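Local coordinates for D-isomer specific 2-hydroxyacid dehydrogenase family protein (Desulfovibrio vulgaris, PDB 5TX7) that probably interconverts D-2-hydroxyacids and the matching 2-oxoacids, using NAD as the redox cofactor, at residues Glu23-Leu28 against Asn305-Ile310; Lys38-Ala43 against Gln62-Leu67. One frame throughout, in Å; residues are numbered along the deposited sequence.

Contact 1: Glu23-Leu28 against Asn305-Ile310; sequences EELGEL and NIRSFI
Leu-25 projects from the turn after helix 20-23 against the last turns of helix 292-310 and meets Ile-306, Arg-307 and Ile-310. At its root, CB lies 4.4 Å from Ile-310 CD1, a methyl that also comes within 4.0 Å of the carbonyl O of Leu-25. With CG anti to its own carbonyl carbon (chi1 -52°), the branch runs on toward the helix and its two methyls part. Leu-25 CD1 settles against the branch point of Ile-306, 3.8 Å from CG2 and close to CB, and approaches the helix backbone at Arg-307 N. CD2 instead meets the Arg-307 side chain, which runs at about a right angle to the leucine, and lies 4.2 Å from NE, obliquely to the guanidinium.

Beside the leucine, one water links Arg-307 to Glu-24. Arg-307 NH2 gives it a 2.7 Å hydrogen bond at the edge of the guanidinium, in its plane, and the water donates to Glu-24 OE1 at 3.0 Å. Glu-24 OE1 and Arg-307 NH2 themselves stand 5.3 Å apart, too far for a direct bond.

Ile-306 also packs on Ile-22 of helix 20-23. At Gly-26 the chain leaves helical conformation to enter strand 27-30, the edge of a parallel sheet. A C-terminal helix returning to cover the N-terminal strands in this way is characteristic of the two-domain D-2-hydroxyacid dehydrogenase fold.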
# COMPACT_ATOMS: atom_id res chain seq x y z
N GLU A 23 19.53 12.26 25.98
CA GLU A 23 20.15 11.97 27.28
C GLU A 23 21.66 12.25 27.35
O GLU A 23 22.17 12.54 28.42
CB GLU A 23 19.87 10.54 27.72
CG GLU A 23 18.41 10.32 28.10
CD GLU A 23 18.00 8.85 28.22
OE1 GLU A 23 18.50 7.98 27.46
OE2 GLU A 23 17.07 8.62 29.02
N GLU A 24 22.35 12.18 26.21
CA GLU A 24 23.76 12.59 26.12
C GLU A 24 24.02 14.07 26.43
O GLU A 24 25.14 14.43 26.75
CB GLU A 24 24.33 12.30 24.72
CG GLU A 24 24.90 10.91 24.51
CD GLU A 24 24.90 10.47 23.04
OE1 GLU A 24 25.12 11.35 22.15
OE2 GLU A 24 24.67 9.25 22.79
N LEU A 25 22.99 14.92 26.31
CA LEU A 25 23.14 16.38 26.32
C LEU A 25 22.67 17.06 27.60
O LEU A 25 22.68 18.29 27.70
CB LEU A 25 22.34 16.96 25.15
CG LEU A 25 22.59 16.38 23.77
CD1 LEU A 25 21.61 16.96 22.77
CD2 LEU A 25 24.01 16.66 23.33
N GLY A 26 22.22 16.28 28.58
CA GLY A 26 21.70 16.83 29.81
C GLY A 26 20.91 15.81 30.60
O GLY A 26 20.92 14.63 30.28
N GLU A 27 20.24 16.28 31.63
CA GLU A 27 19.38 15.47 32.47
C GLU A 27 17.99 15.58 31.90
O GLU A 27 17.42 16.66 31.88
CB GLU A 27 19.42 15.94 33.94
CG GLU A 27 20.58 15.38 34.74
CD GLU A 27 20.76 13.86 34.55
OE1 GLU A 27 19.78 13.12 34.80
OE2 GLU A 27 21.86 13.42 34.11
N LEU A 28 17.44 14.46 31.44
CA LEU A 28 16.13 14.44 30.80
C LEU A 28 15.05 13.90 31.72
O LEU A 28 15.28 12.92 32.43
CB LEU A 28 16.18 13.57 29.55
CG LEU A 28 14.91 13.43 28.71
CD1 LEU A 28 14.47 14.76 28.15
CD2 LEU A 28 15.21 12.48 27.59
N ASN A 305 19.29 20.02 17.19
CA ASN A 305 18.80 21.35 17.59
C ASN A 305 19.32 21.77 18.97
O ASN A 305 19.77 22.90 19.15
CB ASN A 305 17.25 21.37 17.64
CG ASN A 305 16.58 21.36 16.26
OD1 ASN A 305 17.24 21.39 15.22
ND2 ASN A 305 15.25 21.32 16.25
N ILE A 306 19.24 20.86 19.94
CA ILE A 306 19.71 21.11 21.31
C ILE A 306 21.22 21.27 21.35
O ILE A 306 21.73 22.16 22.02
CB ILE A 306 19.28 19.99 22.28
CG1 ILE A 306 17.75 19.92 22.41
CG2 ILE A 306 19.88 20.19 23.67
CD1 ILE A 306 17.25 18.60 22.98
N ARG A 307 21.93 20.39 20.64
CA ARG A 307 23.41 20.43 20.53
C ARG A 307 23.84 21.79 19.97
O ARG A 307 24.73 22.44 20.53
CB ARG A 307 23.92 19.29 19.65
CG ARG A 307 25.38 18.90 19.86
CD ARG A 307 25.83 17.66 19.07
NE ARG A 307 24.94 16.50 19.28
CZ ARG A 307 24.06 15.98 18.39
NH1 ARG A 307 23.93 16.46 17.14
NH2 ARG A 307 23.32 14.93 18.74
N SER A 308 23.17 22.23 18.91
CA SER A 308 23.43 23.53 18.29
C SER A 308 23.15 24.72 19.21
O SER A 308 23.91 25.70 19.22
CB SER A 308 22.62 23.70 17.02
OG SER A 308 23.00 22.73 16.07
N PHE A 309 22.06 24.64 19.97
CA PHE A 309 21.75 25.70 20.94
C PHE A 309 22.86 25.80 22.00
O PHE A 309 23.27 26.91 22.34
CB PHE A 309 20.40 25.48 21.62
CG PHE A 309 20.18 26.41 22.76
CD1 PHE A 309 19.91 27.76 22.51
CD2 PHE A 309 20.32 25.99 24.08
CE1 PHE A 309 19.74 28.65 23.55
CE2 PHE A 309 20.17 26.87 25.13
CZ PHE A 309 19.88 28.20 24.86
N ILE A 310 23.32 24.66 22.51
CA ILE A 310 24.44 24.62 23.47
C ILE A 310 25.71 25.22 22.85
O ILE A 310 26.39 26.02 23.50
CB ILE A 310 24.71 23.19 23.99
CG1 ILE A 310 23.58 22.72 24.91
CG2 ILE A 310 26.04 23.11 24.75
CD1 ILE A 310 23.52 21.20 25.07
O HOH W 1 23.31 13.46 20.96

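Contact 2: Lys38-Ala43 against Gln62-Leu67; sequences KIIERA and QALPGL
Leu-64 overlaps the methyl of Ala-43 with both of its branches. CD1 lies 3.6 Å from Ala-43 CB, and CD2 sits nearly as close to the same CB while also touching the alanine's carbonyl carbon. Ala-43 CB, on helix 39-43, thus faces the fork of the leucine, almost equidistant from its two methyls. The leucine CG stands beside the backbone N, anti to the carbonyl carbon (chi1 -59°), which carries the fork across to the helix. Leu-64 CD2 reaches back one turn as well, 3.8 Å from the carbonyl O of Ile-40 and 4.2 Å from Ile-40 CG2.

Ile-40 supplies the outer half of the interface. Its chi2 of -54° folds the delta methyl back beside CG2, and the two methyls press side by side on Ala-63: Ile-40 CD1 is 3.9 Å from Ala-63 CB, and CG2 is 4.1 Å from that CB while also approaching the carbonyl O of Ala-63. No hydrogen bond crosses between the segments; the contact is made by methyl groups against one another and against backbone carbonyl groups.

Helix 39-43 belongs to the beta-alpha-beta connection from strand 27-30 to strand 48-51, and helix 58-62 to the next one, from 48-51 to 69-72, so the contact joins successive crossovers of a flavodoxin-like alpha/beta domain. Ala-43 and Leu-67 both rest on Val-49 of the strand that the two connections share, and Ile-40 touches Ala-60 of helix 58-62. Leu-64 is also the first residue of a type I beta turn, with Leu-67 N bonded to Leu-64 O at 2.9 Å, which redirects the chain toward strand 69-72.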
# COMPACT_ATOMS: atom_id res chain seq x y z
N LYS A 38 -0.80 21.57 34.54
CA LYS A 38 0.45 21.01 35.05
C LYS A 38 1.70 21.47 34.28
O LYS A 38 2.82 21.03 34.61
CB LYS A 38 0.36 19.47 35.02
CG LYS A 38 -0.68 18.86 35.97
CD LYS A 38 -0.03 18.18 37.18
CE LYS A 38 -1.07 17.50 38.06
NZ LYS A 38 -1.79 18.49 38.91
N ILE A 39 1.53 22.35 33.29
CA ILE A 39 2.66 22.75 32.43
C ILE A 39 3.76 23.46 33.22
O ILE A 39 4.93 23.10 33.08
CB ILE A 39 2.21 23.63 31.23
CG1 ILE A 39 1.36 22.82 30.26
CG2 ILE A 39 3.40 24.22 30.48
CD1 ILE A 39 0.55 23.67 29.29
N ILE A 40 3.39 24.43 34.06
CA ILE A 40 4.37 25.22 34.81
C ILE A 40 5.12 24.35 35.83
O ILE A 40 6.34 24.42 35.90
CB ILE A 40 3.75 26.43 35.57
CG1 ILE A 40 2.83 27.30 34.71
CG2 ILE A 40 4.85 27.28 36.18
CD1 ILE A 40 3.44 27.80 33.44
N GLU A 41 4.38 23.55 36.62
CA GLU A 41 4.97 22.58 37.57
C GLU A 41 6.08 21.74 36.96
O GLU A 41 7.18 21.63 37.50
CB GLU A 41 3.91 21.58 38.06
CG GLU A 41 2.99 22.11 39.14
CD GLU A 41 1.97 21.07 39.59
OE1 GLU A 41 2.16 19.86 39.29
OE2 GLU A 41 0.97 21.50 40.24
N ARG A 42 5.76 21.13 35.82
CA ARG A 42 6.64 20.16 35.20
C ARG A 42 7.81 20.81 34.47
O ARG A 42 8.92 20.25 34.45
CB ARG A 42 5.83 19.27 34.26
CG ARG A 42 4.84 18.40 35.02
CD ARG A 42 4.00 17.56 34.09
NE ARG A 42 3.01 16.76 34.82
CZ ARG A 42 2.20 15.87 34.26
NH1 ARG A 42 2.24 15.66 32.96
NH2 ARG A 42 1.34 15.18 35.01
N ALA A 43 7.55 21.97 33.88
CA ALA A 43 8.58 22.70 33.14
C ALA A 43 9.51 23.52 34.05
O ALA A 43 10.59 23.94 33.60
CB ALA A 43 7.93 23.59 32.09
N GLN A 62 6.66 33.33 30.58
CA GLN A 62 7.09 34.24 31.67
C GLN A 62 7.13 33.62 33.07
O GLN A 62 7.83 34.11 33.95
CB GLN A 62 6.20 35.48 31.72
CG GLN A 62 6.44 36.40 30.56
CD GLN A 62 5.73 37.69 30.77
OE1 GLN A 62 4.52 37.72 30.92
NE2 GLN A 62 6.49 38.78 30.81
N ALA A 63 6.37 32.55 33.28
CA ALA A 63 6.39 31.79 34.55
C ALA A 63 7.51 30.74 34.58
O ALA A 63 7.64 29.99 35.55
CB ALA A 63 5.04 31.12 34.79
N LEU A 64 8.34 30.70 33.52
CA LEU A 64 9.51 29.83 33.45
C LEU A 64 10.77 30.66 33.15
O LEU A 64 11.33 30.57 32.07
CB LEU A 64 9.27 28.78 32.36
CG LEU A 64 8.06 27.86 32.52
CD1 LEU A 64 7.85 27.07 31.24
CD2 LEU A 64 8.20 26.92 33.70
N PRO A 65 11.21 31.49 34.11
CA PRO A 65 12.36 32.37 33.84
C PRO A 65 13.66 31.61 33.58
O PRO A 65 14.57 32.16 32.95
CB PRO A 65 12.47 33.21 35.12
CG PRO A 65 11.26 32.91 35.93
CD PRO A 65 10.82 31.55 35.53
N GLY A 66 13.76 30.37 34.05
CA GLY A 66 14.88 29.51 33.73
C GLY A 66 14.93 29.03 32.29
O GLY A 66 15.97 28.59 31.84
N LEU A 67 13.81 29.10 31.57
CA LEU A 67 13.70 28.51 30.24
C LEU A 67 14.56 29.25 29.24
O LEU A 67 14.38 30.44 29.03
CB LEU A 67 12.23 28.50 29.79
CG LEU A 67 11.89 27.85 28.43
CD1 LEU A 67 12.43 26.43 28.38
CD2 LEU A 67 10.40 27.88 28.21

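In the fold
Contact 1 and contact 2 belong to the same domain, built on the five-stranded parallel sheet with strand order 2-1-3-4-5. Their centres are about 18 Å apart and their nearest atoms about 7 Å, without touching. The chain passes from strand 27-30 through a loop into helix 39-43. Contact 1 packs a distant C-terminal helix on one face of the sheet, whereas contact 2 joins neighbouring crossover segments on the other. Their centres lie about 27 Å and about 29 Å from the centre of the chain. The cofactor is expected to bind in the other domain, around the seven-stranded sheet, and the active site of this family lies in the interdomain cleft, probably away from both contacts.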